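Local coordinates for protein probable Rab-related GTPase (Acanthamoeba polyphaga mimivirus, PDB 5XC5) that binds GTP with a magnesium ion as a Rab-family small GTPase and may take part in protein transport, at residues G64-R67 with F68-I71; W100-D103 with L104-C108; V157-L160 with F161-I165. The protein carries 1 engineered substitution. All blocks are in the same frame, centred on the assembly; numbering follows the deposited sequence. Where two conformers were deposited one is given.

Overall arrangement
Coming from the N terminus, the chain first lays down the P-loop and the outer hairpin of strands 41-48 and 54-61, then reaches contact 1 in the loop from strand 54-61 into the short helix 69-72. Contact 2 follows on the last turns of helix 91-107, the crossover between strands 81-87 and 113-119, and contact 3 lies within helix 154-169. All three are local turns in series; none nests in or crosses another. Contacts 1 and 2 touch where Arg69 packs on Trp100, joining helix 69-72, just after the GTP-contacting Gly64, to helix 91-107. Contact 3 lies on the other side of the chain's centre, its nearest atoms about 9 Å from contact 2.

Contact 1: G64-R67 with F68-I71; sequences GLER and FRSI. Engineered in segment 64-67: Leu65 (natural residue Gln). With ACT (acetate ion), chain D.
Arg67 folds its side chain over the ring of Phe68. Its CG sits almost on the ring normal, 3.8 Å from the centroid, as a CH-pi contact, and the guanidinium lies with one face over the CE2 and CZ corner of the ring, the two planes 46° apart. Arg67 CG is wedged between the backbone N and the carbonyl carbon (chi1 78°), and the extended chain beyond it carries the guanidinium out alongside the phenyl group. Leu65, an engineered residue in place of the natural Gln, approaches the same ring obliquely, with its CB 3.8 Å from Phe68 CD2 and its CD1 beside CE2. The backbone beneath is a 3-10 turn with i to i+3 bonds: Phe68 N donates to Leu65 O at 3.0 Å and Arg69 N to Glu66 O at 3.2 Å. This is the switch II region of the Ras fold, leading into helix 69-72 with Phe68 at its N-cap position; Gly64 at its start gives its N-H to the GTP gamma-phosphate oxygen O3G. Arg69, bent at chi2 and chi3, lies beside Glu66, with Glu66 CA over one face of its guanidinium, and a water bridges its NE (2.7 Å to the water oxygen) to Leu65 O. Two further waters tie Arg67 O to Ser70, one through the hydroxyl OG and the other, weakly held by the carbonyl, through the backbone N. An acetate ion, probably from the crystallisation liquor, lies at the edge of the Arg67 guanidinium; its atom O accepts from Arg67 N at 3.0 Å and from NH1 at 3.1 Å, which probably steadies the guanidinium in this crystal. Phe68 also touches Ala63 and Ile38 of the probable effector region, while Leu65 reaches Ser14 of the P-loop.

Contact 2: W100-D103 with L104-C108; sequences WIND and LRINC
The C-terminal end of helix 91-107, the crossover helix of a beta-alpha-beta unit, is finished off by Asn107 reaching back to Asp103. The carbonyl oxygen of Asp103 is gripped twice: the backbone N of Asn107 comes at 3.3 Å, and its side-chain ND2 at 2.9 Å from the opposite face of the carbonyl plane. The ND2 bond is the straighter of the two, at 163°, and the oxygen lies close to the amide plane, which would help hold the rotation of the Asn107 amide. Two residues earlier, Arg105 N donates to Ile101 O, and the side chains of this pair run side by side. Ile101 CG2, anti to the backbone N, sits over one face of the Arg105 guanidinium, 3.4 Å from NH1. Ile106 slants across Asn102, its CD1 3.5 Å from Asn102 ND2. Arg105 NH1 itself bonds Asn142 O beyond helix 132-141, with a weak, long ion pair from NH2 to Asp143. Ile101 and Leu104 face the sheet, packing on Ile114 of strand 113-119 and on Val84 and Cys82, respectively, of strand 81-87, whereas Trp100 bonds Ser13 of the P-loop and lies against Arg69 and Thr72 of helix 69-72.

Contact 3: V157-L160 with F161-I165; sequences VNNL and FGKMI
Leu160 CG is tucked between its own backbone N and carbonyl carbon (chi1 75°), which folds the isobutyl group forward over the start of the next residue: CG lies 3.3 Å from Phe161 N, and CD1 comes obliquely to the Phe161 ring, 3.6 Å from CD2. Val157 adds a second methyl one turn back. With CG1 anti to the backbone N (chi1 172°), Val157 runs alongside the phenyl group, its CG1 4.0 Å from Phe161 CD2. The Val157 carbonyl oxygen lies in the plane of that ring, at its edge, 3.5 Å from Phe161 CD2, and accepts the N-H of Phe161 in a nearly straight bond of 3.0 Å. Further i to i+4 bonds continue the ladder along helix 154-169, the C-terminal helix of this Ras-like domain: Gly162 N to Asn158 O, Lys163 N to Asn159 O and, longer at 3.3 Å, Met164 N to Leu160 O. One flank of the helix packs on the sheet, where Leu160 meets Val117, Val147 and Leu83; Phe161 stacks on the ring of Phe25 in helix 18-26, the helix that follows the P-loop. Lys163 lays its CG against Asn159 O at 3.5 Å, then bends at chi3 and chi4 so that NZ forms a salt bridge with Asp145 at the start of strand 145-148.

Contact 1: G64-R67 with F68-I71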
ATOM      1  N   GLY A  64      -3.876  -9.599   4.890  1.00  9.94           N
ATOM      2  CA  GLY A  64      -4.426  -9.978   3.605  1.00 10.70           C
ATOM      3  C   GLY A  64      -5.065 -11.355   3.555  1.00 10.25           C
ATOM      4  O   GLY A  64      -5.802 -11.648   2.610  1.00 11.08           O
ATOM      5  N   LEU A  65      -4.808 -12.204   4.552  1.00 11.08           N
ATOM      6  CA  LEU A  65      -5.407 -13.535   4.562  1.00 10.56           C
ATOM      7  C   LEU A  65      -6.921 -13.432   4.643  1.00 10.72           C
ATOM      8  O   LEU A  65      -7.471 -12.651   5.424  1.00  9.21           O
ATOM      9  CB  LEU A  65      -4.882 -14.348   5.739  1.00 10.33           C
ATOM     10  CG  LEU A  65      -3.464 -14.901   5.556  1.00 10.88           C
ATOM     11  CD1 LEU A  65      -2.958 -15.366   6.896  1.00 11.41           C
ATOM     12  CD2 LEU A  65      -3.412 -16.033   4.544  1.00 12.21           C
ATOM     13  N   GLU A  66      -7.601 -14.250   3.844  1.00 11.34           N
ATOM     14  CA  GLU A  66      -9.039 -14.094   3.693  1.00 11.46           C
ATOM     15  C   GLU A  66      -9.766 -14.282   5.014  1.00 11.22           C
ATOM     16  O   GLU A  66     -10.741 -13.577   5.293  1.00 11.68           O
ATOM     17  CB  GLU A  66      -9.569 -15.043   2.620  1.00 13.96           C
ATOM     18  CG  GLU A  66      -8.878 -14.862   1.278  1.00 21.46           C
ATOM     19  CD  GLU A  66      -9.566 -15.585   0.131  1.00 28.20           C
ATOM     20  OE1 GLU A  66     -10.459 -16.426   0.389  1.00 26.68           O
ATOM     21  OE2 GLU A  66      -9.195 -15.309  -1.034  1.00 32.05           O
ATOM     22  N   ARG A  67      -9.300 -15.215   5.849  1.00  9.74           N
ATOM     23  CA  ARG A  67     -10.023 -15.482   7.088  1.00 10.03           C
ATOM     24  C   ARG A  67      -9.906 -14.347   8.099  1.00  9.24           C
ATOM     25  O   ARG A  67     -10.690 -14.304   9.053  1.00  9.88           O
ATOM     26  CB  ARG A  67      -9.638 -16.849   7.671  1.00 11.19           C
ATOM     27  CG  ARG A  67      -8.320 -16.903   8.393  1.00 10.69           C
ATOM     28  CD  ARG A  67      -7.933 -18.356   8.613  1.00 12.41           C
ATOM     29  NE  ARG A  67      -6.729 -18.508   9.425  1.00 11.27           N
ATOM     30  CZ  ARG A  67      -5.494 -18.518   8.941  1.00 12.12           C
ATOM     31  NH1 ARG A  67      -5.281 -18.367   7.641  1.00 11.97           N
ATOM     32  NH2 ARG A  67      -4.466 -18.672   9.764  1.00 13.62           N
ATOM     33  N   PHE A  68      -8.980 -13.410   7.889  1.00  9.87           N
ATOM     34  CA  PHE A  68      -8.779 -12.274   8.777  1.00 11.10           C
ATOM     35  C   PHE A  68      -9.324 -10.974   8.197  1.00 10.65           C
ATOM     36  O   PHE A  68      -9.051  -9.892   8.732  1.00  9.73           O
ATOM     37  CB  PHE A  68      -7.297 -12.157   9.137  1.00 10.75           C
ATOM     38  CG  PHE A  68      -6.740 -13.379   9.837  1.00  9.37           C
ATOM     39  CD1 PHE A  68      -7.437 -13.990  10.875  1.00 10.11           C
ATOM     40  CD2 PHE A  68      -5.517 -13.917   9.460  1.00 11.03           C
ATOM     41  CE1 PHE A  68      -6.929 -15.114  11.529  1.00 10.03           C
ATOM     42  CE2 PHE A  68      -4.999 -15.045  10.111  1.00 12.44           C
ATOM     43  CZ  PHE A  68      -5.709 -15.647  11.144  1.00 11.41           C
ATOM     44  N   ARG A  69     -10.136 -11.055   7.138  1.00 10.32           N
ATOM     45  CA  ARG A  69     -10.694  -9.834   6.567  1.00 11.42           C
ATOM     46  C   ARG A  69     -11.563  -9.100   7.568  1.00 10.90           C
ATOM     47  O   ARG A  69     -11.605  -7.866   7.551  1.00 10.73           O
ATOM     48  CB  ARG A  69     -11.470 -10.131   5.289  1.00 14.20           C
ATOM     49  CG  ARG A  69     -11.612  -8.921   4.375  1.00 21.31           C
ATOM     50  CD  ARG A  69     -11.178  -9.308   2.999  1.00 23.54           C
ATOM     51  NE  ARG A  69      -9.917 -10.023   3.085  1.00 26.33           N
ATOM     52  CZ  ARG A  69      -9.306 -10.613   2.069  1.00 15.01           C
ATOM     53  NH1 ARG A  69      -9.833 -10.583   0.854  1.00 28.15           N
ATOM     54  NH2 ARG A  69      -8.167 -11.217   2.274  1.00 19.84           N
ATOM     55  N   SER A  70     -12.241  -9.826   8.463  1.00 10.21           N
ATOM     56  CA  SER A  70     -13.105  -9.128   9.407  1.00 11.66           C
ATOM     57  C   SER A  70     -12.318  -8.364  10.461  1.00 10.57           C
ATOM     58  O   SER A  70     -12.910  -7.538  11.159  1.00 10.65           O
ATOM     59  CB  SER A  70     -14.147 -10.062  10.035  1.00 11.51           C
ATOM     60  OG  SER A  70     -13.545 -10.962  10.940  1.00 10.89           O
ATOM     61  N   ILE A  71     -11.010  -8.607  10.581  1.00  9.09           N
ATOM     62  CA  ILE A  71     -10.138  -7.725  11.354  1.00  9.41           C
ATOM     63  C   ILE A  71      -9.769  -6.502  10.535  1.00  9.16           C
ATOM     64  O   ILE A  71      -9.918  -5.360  10.984  1.00  9.48           O
ATOM     65  CB  ILE A  71      -8.857  -8.457  11.800  1.00  9.99           C
ATOM     66  CG1 ILE A  71      -9.169  -9.698  12.632  1.00  9.98           C
ATOM     67  CG2 ILE A  71      -7.949  -7.488  12.572  1.00 11.60           C
ATOM     68  CD1 ILE A  71      -7.919 -10.506  12.994  1.00 10.81           C
TER
HETATM   69  C   ACT D 203      -6.657 -17.720   4.458  1.00 13.81           C
HETATM   70  O   ACT D 203      -7.177 -17.260   5.490  1.00 13.62           O
HETATM   71  OXT ACT D 203      -5.943 -18.723   4.575  1.00 15.24           O
HETATM   72  CH3 ACT D 203      -6.882 -17.115   3.136  1.00 15.61           C
HETATM   73  O   HOH W   1      -7.889  -9.965   4.889  1.00 13.02           O
HETATM   74  O   HOH W   2     -11.154 -12.577  11.217  1.00 11.38           O
HETATM   75  O   HOH W   3     -12.790 -12.608   8.157  1.00 11.72           O

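Contact 2: W100-D103 with L104-C108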
ATOM      1  N   TRP A 100     -10.657  -4.685  -2.937  1.00 11.39           N
ATOM      2  CA  TRP A 100     -10.091  -3.961  -1.804  1.00 11.65           C
ATOM      3  C   TRP A 100     -10.521  -2.500  -1.825  1.00 11.36           C
ATOM      4  O   TRP A 100     -10.931  -1.943  -0.797  1.00 12.51           O
ATOM      5  CB  TRP A 100      -8.565  -4.060  -1.829  1.00 10.96           C
ATOM      6  CG  TRP A 100      -8.034  -5.375  -1.356  1.00  9.93           C
ATOM      7  CD1 TRP A 100      -7.357  -6.289  -2.091  1.00 11.09           C
ATOM      8  CD2 TRP A 100      -8.120  -5.898  -0.030  1.00  9.69           C
ATOM      9  NE1 TRP A 100      -7.024  -7.369  -1.312  1.00 12.43           N
ATOM     10  CE2 TRP A 100      -7.474  -7.154  -0.041  1.00 11.11           C
ATOM     11  CE3 TRP A 100      -8.684  -5.433   1.161  1.00  9.85           C
ATOM     12  CZ2 TRP A 100      -7.375  -7.950   1.096  1.00 12.34           C
ATOM     13  CZ3 TRP A 100      -8.582  -6.220   2.293  1.00 11.95           C
ATOM     14  CH2 TRP A 100      -7.926  -7.464   2.251  1.00 10.72           C
ATOM     15  N   ILE A 101     -10.416  -1.858  -2.996  1.00 10.69           N
ATOM     16  CA  ILE A 101     -10.793  -0.452  -3.115  1.00 11.72           C
ATOM     17  C   ILE A 101     -12.292  -0.288  -2.917  1.00 11.47           C
ATOM     18  O   ILE A 101     -12.744   0.629  -2.219  1.00 12.11           O
ATOM     19  CB  ILE A 101     -10.313   0.105  -4.466  1.00 10.56           C
ATOM     20  CG1 ILE A 101      -8.785   0.184  -4.500  1.00 11.67           C
ATOM     21  CG2 ILE A 101     -10.911   1.470  -4.733  1.00 13.35           C
ATOM     22  CD1 ILE A 101      -8.236   0.619  -5.852  1.00 14.81           C
ATOM     23  N   ASN A 102     -13.076  -1.193  -3.499  1.00 12.33           N
ATOM     24  CA  ASN A 102     -14.525  -1.141  -3.334  1.00 12.93           C
ATOM     25  C   ASN A 102     -14.909  -1.242  -1.866  1.00 13.02           C
ATOM     26  O   ASN A 102     -15.748  -0.475  -1.380  1.00 12.95           O
ATOM     27  CB  ASN A 102     -15.169  -2.275  -4.125  1.00 15.43           C
ATOM     28  CG  ASN A 102     -16.655  -2.363  -3.889  1.00 20.23           C
ATOM     29  OD1 ASN A 102     -17.423  -1.560  -4.421  1.00 25.77           O
ATOM     30  ND2 ASN A 102     -17.074  -3.337  -3.081  1.00 21.88           N
ATOM     31  N   ASP A 103     -14.286  -2.170  -1.139  1.00 12.92           N
ATOM     32  CA  ASP A 103     -14.615  -2.373   0.268  1.00 13.36           C
ATOM     33  C   ASP A 103     -14.186  -1.188   1.117  1.00 12.73           C
ATOM     34  O   ASP A 103     -14.915  -0.770   2.023  1.00 13.59           O
ATOM     35  CB  ASP A 103     -13.942  -3.650   0.760  1.00 14.74           C
ATOM     36  CG  ASP A 103     -14.635  -4.889   0.259  0.53 17.00           C
ATOM     37  OD1 ASP A 103     -15.617  -4.744  -0.501  0.53 18.52           O
ATOM     38  OD2 ASP A 103     -14.198  -6.001   0.617  0.53 17.80           O
ATOM     39  N   LEU A 104     -12.988  -0.658   0.870  1.00 12.37           N
ATOM     40  CA  LEU A 104     -12.567   0.550   1.566  1.00 11.96           C
ATOM     41  C   LEU A 104     -13.596   1.658   1.383  1.00 12.86           C
ATOM     42  O   LEU A 104     -13.970   2.335   2.345  1.00 12.42           O
ATOM     43  CB  LEU A 104     -11.194   0.993   1.048  1.00 13.07           C
ATOM     44  CG  LEU A 104     -10.696   2.369   1.493  1.00 15.51           C
ATOM     45  CD1 LEU A 104     -10.445   2.421   2.984  1.00 17.82           C
ATOM     46  CD2 LEU A 104      -9.428   2.727   0.726  1.00 17.27           C
ATOM     47  N   ARG A 105     -14.080   1.844   0.156  1.00 12.31           N
ATOM     48  CA  ARG A 105     -14.973   2.969  -0.106  1.00 11.17           C
ATOM     49  C   ARG A 105     -16.358   2.779   0.504  1.00 12.55           C
ATOM     50  O   ARG A 105     -16.991   3.765   0.893  1.00 14.50           O
ATOM     51  CB  ARG A 105     -15.021   3.275  -1.602  1.00 11.55           C
ATOM     52  CG  ARG A 105     -13.766   4.030  -2.056  1.00 12.23           C
ATOM     53  CD  ARG A 105     -13.605   4.060  -3.559  1.00 13.56           C
ATOM     54  NE  ARG A 105     -12.529   4.975  -3.941  1.00 13.86           N
ATOM     55  CZ  ARG A 105     -11.971   5.019  -5.149  1.00 14.88           C
ATOM     56  NH1 ARG A 105     -12.364   4.193  -6.101  1.00 15.78           N
ATOM     57  NH2 ARG A 105     -11.003   5.888  -5.392  1.00 18.62           N
ATOM     58  N   ILE A 106     -16.827   1.536   0.623  1.00 13.78           N
ATOM     59  CA  ILE A 106     -18.072   1.261   1.341  1.00 13.22           C
ATOM     60  C   ILE A 106     -17.960   1.693   2.795  1.00 16.88           C
ATOM     61  O   ILE A 106     -18.925   2.188   3.390  1.00 17.50           O
ATOM     62  CB  ILE A 106     -18.424  -0.233   1.228  1.00 15.01           C
ATOM     63  CG1 ILE A 106     -18.887  -0.575  -0.183  1.00 15.09           C
ATOM     64  CG2 ILE A 106     -19.466  -0.633   2.278  1.00 16.38           C
ATOM     65  CD1 ILE A 106     -18.932  -2.061  -0.449  1.00 18.51           C
ATOM     66  N   ASN A 107     -16.789   1.512   3.392  1.00 13.71           N
ATOM     67  CA  ASN A 107     -16.623   1.701   4.824  1.00 15.20           C
ATOM     68  C   ASN A 107     -15.992   3.031   5.203  1.00 16.83           C
ATOM     69  O   ASN A 107     -15.981   3.374   6.388  1.00 20.95           O
ATOM     70  CB  ASN A 107     -15.776   0.566   5.399  1.00 14.37           C
ATOM     71  CG  ASN A 107     -16.520  -0.745   5.430  1.00 14.76           C
ATOM     72  OD1 ASN A 107     -17.296  -1.001   6.350  1.00 17.85           O
ATOM     73  ND2 ASN A 107     -16.294  -1.583   4.432  1.00 14.28           N
ATOM     74  N   CYS A 108     -15.473   3.785   4.245  1.00 15.29           N
ATOM     75  CA  CYS A 108     -14.714   4.981   4.556  1.00 19.23           C
ATOM     76  C   CYS A 108     -14.984   6.004   3.471  1.00 15.90           C
ATOM     77  O   CYS A 108     -14.868   5.696   2.281  1.00 17.09           O
ATOM     78  CB  CYS A 108     -13.212   4.660   4.613  1.00 16.55           C
ATOM     79  SG  CYS A 108     -12.128   6.087   4.829  1.00 20.65           S
TER

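Contact 3: V157-L160 with F161-I165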
ATOM      1  N   VAL A 157      10.599   2.148  -2.289  1.00  9.95           N
ATOM      2  CA  VAL A 157       9.734   2.359  -1.133  1.00  9.75           C
ATOM      3  C   VAL A 157       9.738   3.822  -0.722  1.00  9.27           C
ATOM      4  O   VAL A 157       8.686   4.406  -0.430  1.00 10.34           O
ATOM      5  CB  VAL A 157      10.172   1.422   0.007  1.00  9.65           C
ATOM      6  CG1 VAL A 157       9.423   1.743   1.291  1.00 10.42           C
ATOM      7  CG2 VAL A 157       9.971  -0.037  -0.398  1.00 12.10           C
ATOM      8  N   ASN A 158      10.908   4.456  -0.749  1.00 10.79           N
ATOM      9  CA  ASN A 158      10.966   5.893  -0.522  1.00 10.78           C
ATOM     10  C   ASN A 158      10.104   6.642  -1.523  1.00 10.53           C
ATOM     11  O   ASN A 158       9.412   7.612  -1.167  1.00 10.90           O
ATOM     12  CB  ASN A 158      12.421   6.353  -0.603  1.00 12.44           C
ATOM     13  CG  ASN A 158      12.567   7.848  -0.509  0.60 14.80           C
ATOM     14  OD1 ASN A 158      12.798   8.520  -1.512  0.60 18.80           O
ATOM     15  ND2 ASN A 158      12.433   8.382   0.699  0.60 18.23           N
ATOM     16  N   ASN A 159      10.124   6.203  -2.777  1.00 10.46           N
ATOM     17  CA  ASN A 159       9.349   6.872  -3.813  1.00 11.16           C
ATOM     18  C   ASN A 159       7.852   6.726  -3.565  1.00 10.93           C
ATOM     19  O   ASN A 159       7.102   7.706  -3.653  1.00 10.69           O
ATOM     20  CB  ASN A 159       9.726   6.304  -5.179  1.00 10.00           C
ATOM     21  CG  ASN A 159       9.013   7.002  -6.317  1.00 10.91           C
ATOM     22  OD1 ASN A 159       9.217   8.196  -6.550  1.00 12.36           O
ATOM     23  ND2 ASN A 159       8.168   6.269  -7.030  1.00  9.83           N
ATOM     24  N   LEU A 160       7.391   5.510  -3.262  1.00  8.73           N
ATOM     25  CA  LEU A 160       5.951   5.318  -3.110  1.00  9.67           C
ATOM     26  C   LEU A 160       5.425   6.035  -1.872  1.00 10.10           C
ATOM     27  O   LEU A 160       4.343   6.635  -1.910  1.00 10.32           O
ATOM     28  CB  LEU A 160       5.560   3.833  -3.164  1.00  9.18           C
ATOM     29  CG  LEU A 160       5.840   2.939  -1.950  1.00  9.21           C
ATOM     30  CD1 LEU A 160       4.691   2.970  -0.931  1.00 10.00           C
ATOM     31  CD2 LEU A 160       6.120   1.498  -2.345  1.00 10.16           C
ATOM     32  N   PHE A 161       6.184   6.019  -0.768  1.00 10.11           N
ATOM     33  CA  PHE A 161       5.756   6.820   0.373  1.00 10.18           C
ATOM     34  C   PHE A 161       5.860   8.308   0.089  1.00 11.13           C
ATOM     35  O   PHE A 161       5.044   9.087   0.597  1.00 11.40           O
ATOM     36  CB  PHE A 161       6.496   6.444   1.654  1.00 11.51           C
ATOM     37  CG  PHE A 161       5.865   5.307   2.367  1.00 10.39           C
ATOM     38  CD1 PHE A 161       4.821   5.524   3.247  1.00 12.03           C
ATOM     39  CD2 PHE A 161       6.286   4.011   2.131  1.00  9.56           C
ATOM     40  CE1 PHE A 161       4.223   4.473   3.898  1.00 12.61           C
ATOM     41  CE2 PHE A 161       5.691   2.950   2.781  1.00 11.61           C
ATOM     42  CZ  PHE A 161       4.647   3.181   3.661  1.00 11.19           C
ATOM     43  N   GLY A 162       6.821   8.723  -0.739  1.00 10.67           N
ATOM     44  CA  GLY A 162       6.903  10.130  -1.092  1.00 12.53           C
ATOM     45  C   GLY A 162       5.665  10.625  -1.813  1.00 10.95           C
ATOM     46  O   GLY A 162       5.193  11.737  -1.566  1.00 12.39           O
ATOM     47  N   LYS A 163       5.131   9.814  -2.730  1.00 10.55           N
ATOM     48  CA  LYS A 163       3.885  10.173  -3.402  1.00 11.24           C
ATOM     49  C   LYS A 163       2.759  10.334  -2.391  1.00 11.67           C
ATOM     50  O   LYS A 163       1.981  11.292  -2.456  1.00 11.87           O
ATOM     51  CB  LYS A 163       3.509   9.086  -4.411  1.00 11.09           C
ATOM     52  CG  LYS A 163       4.472   8.952  -5.576  1.00 11.53           C
ATOM     53  CD  LYS A 163       4.155   7.721  -6.442  1.00 12.70           C
ATOM     54  CE  LYS A 163       2.853   7.850  -7.250  1.00 10.89           C
ATOM     55  NZ  LYS A 163       2.923   8.951  -8.259  1.00 13.03           N
ATOM     56  N   MET A 164       2.668   9.408  -1.441  1.00 10.53           N
ATOM     57  CA  MET A 164       1.637   9.478  -0.415  1.00 11.26           C
ATOM     58  C   MET A 164       1.815  10.708   0.468  1.00 13.26           C
ATOM     59  O   MET A 164       0.837  11.386   0.802  1.00 12.57           O
ATOM     60  CB  MET A 164       1.677   8.196   0.420  1.00 12.55           C
ATOM     61  CG  MET A 164       0.687   8.141   1.585  1.00 10.92           C
ATOM     62  SD  MET A 164      -1.058   8.176   1.057  1.00 26.81           S
ATOM     63  CE  MET A 164      -1.203   6.655   0.076  1.00 11.57           C
ATOM     64  N   ILE A 165       3.058  11.008   0.849  1.00 12.07           N
ATOM     65  CA  ILE A 165       3.345  12.157   1.705  1.00 14.03           C
ATOM     66  C   ILE A 165       2.954  13.457   1.010  1.00 13.83           C
ATOM     67  O   ILE A 165       2.309  14.330   1.610  1.00 13.79           O
ATOM     68  CB  ILE A 165       4.826  12.146   2.128  1.00 13.17           C
ATOM     69  CG1 ILE A 165       5.087  10.980   3.084  1.00 13.53           C
ATOM     70  CG2 ILE A 165       5.227  13.498   2.747  1.00 14.81           C
ATOM     71  CD1 ILE A 165       6.534  10.564   3.140  1.00 13.18           C
TER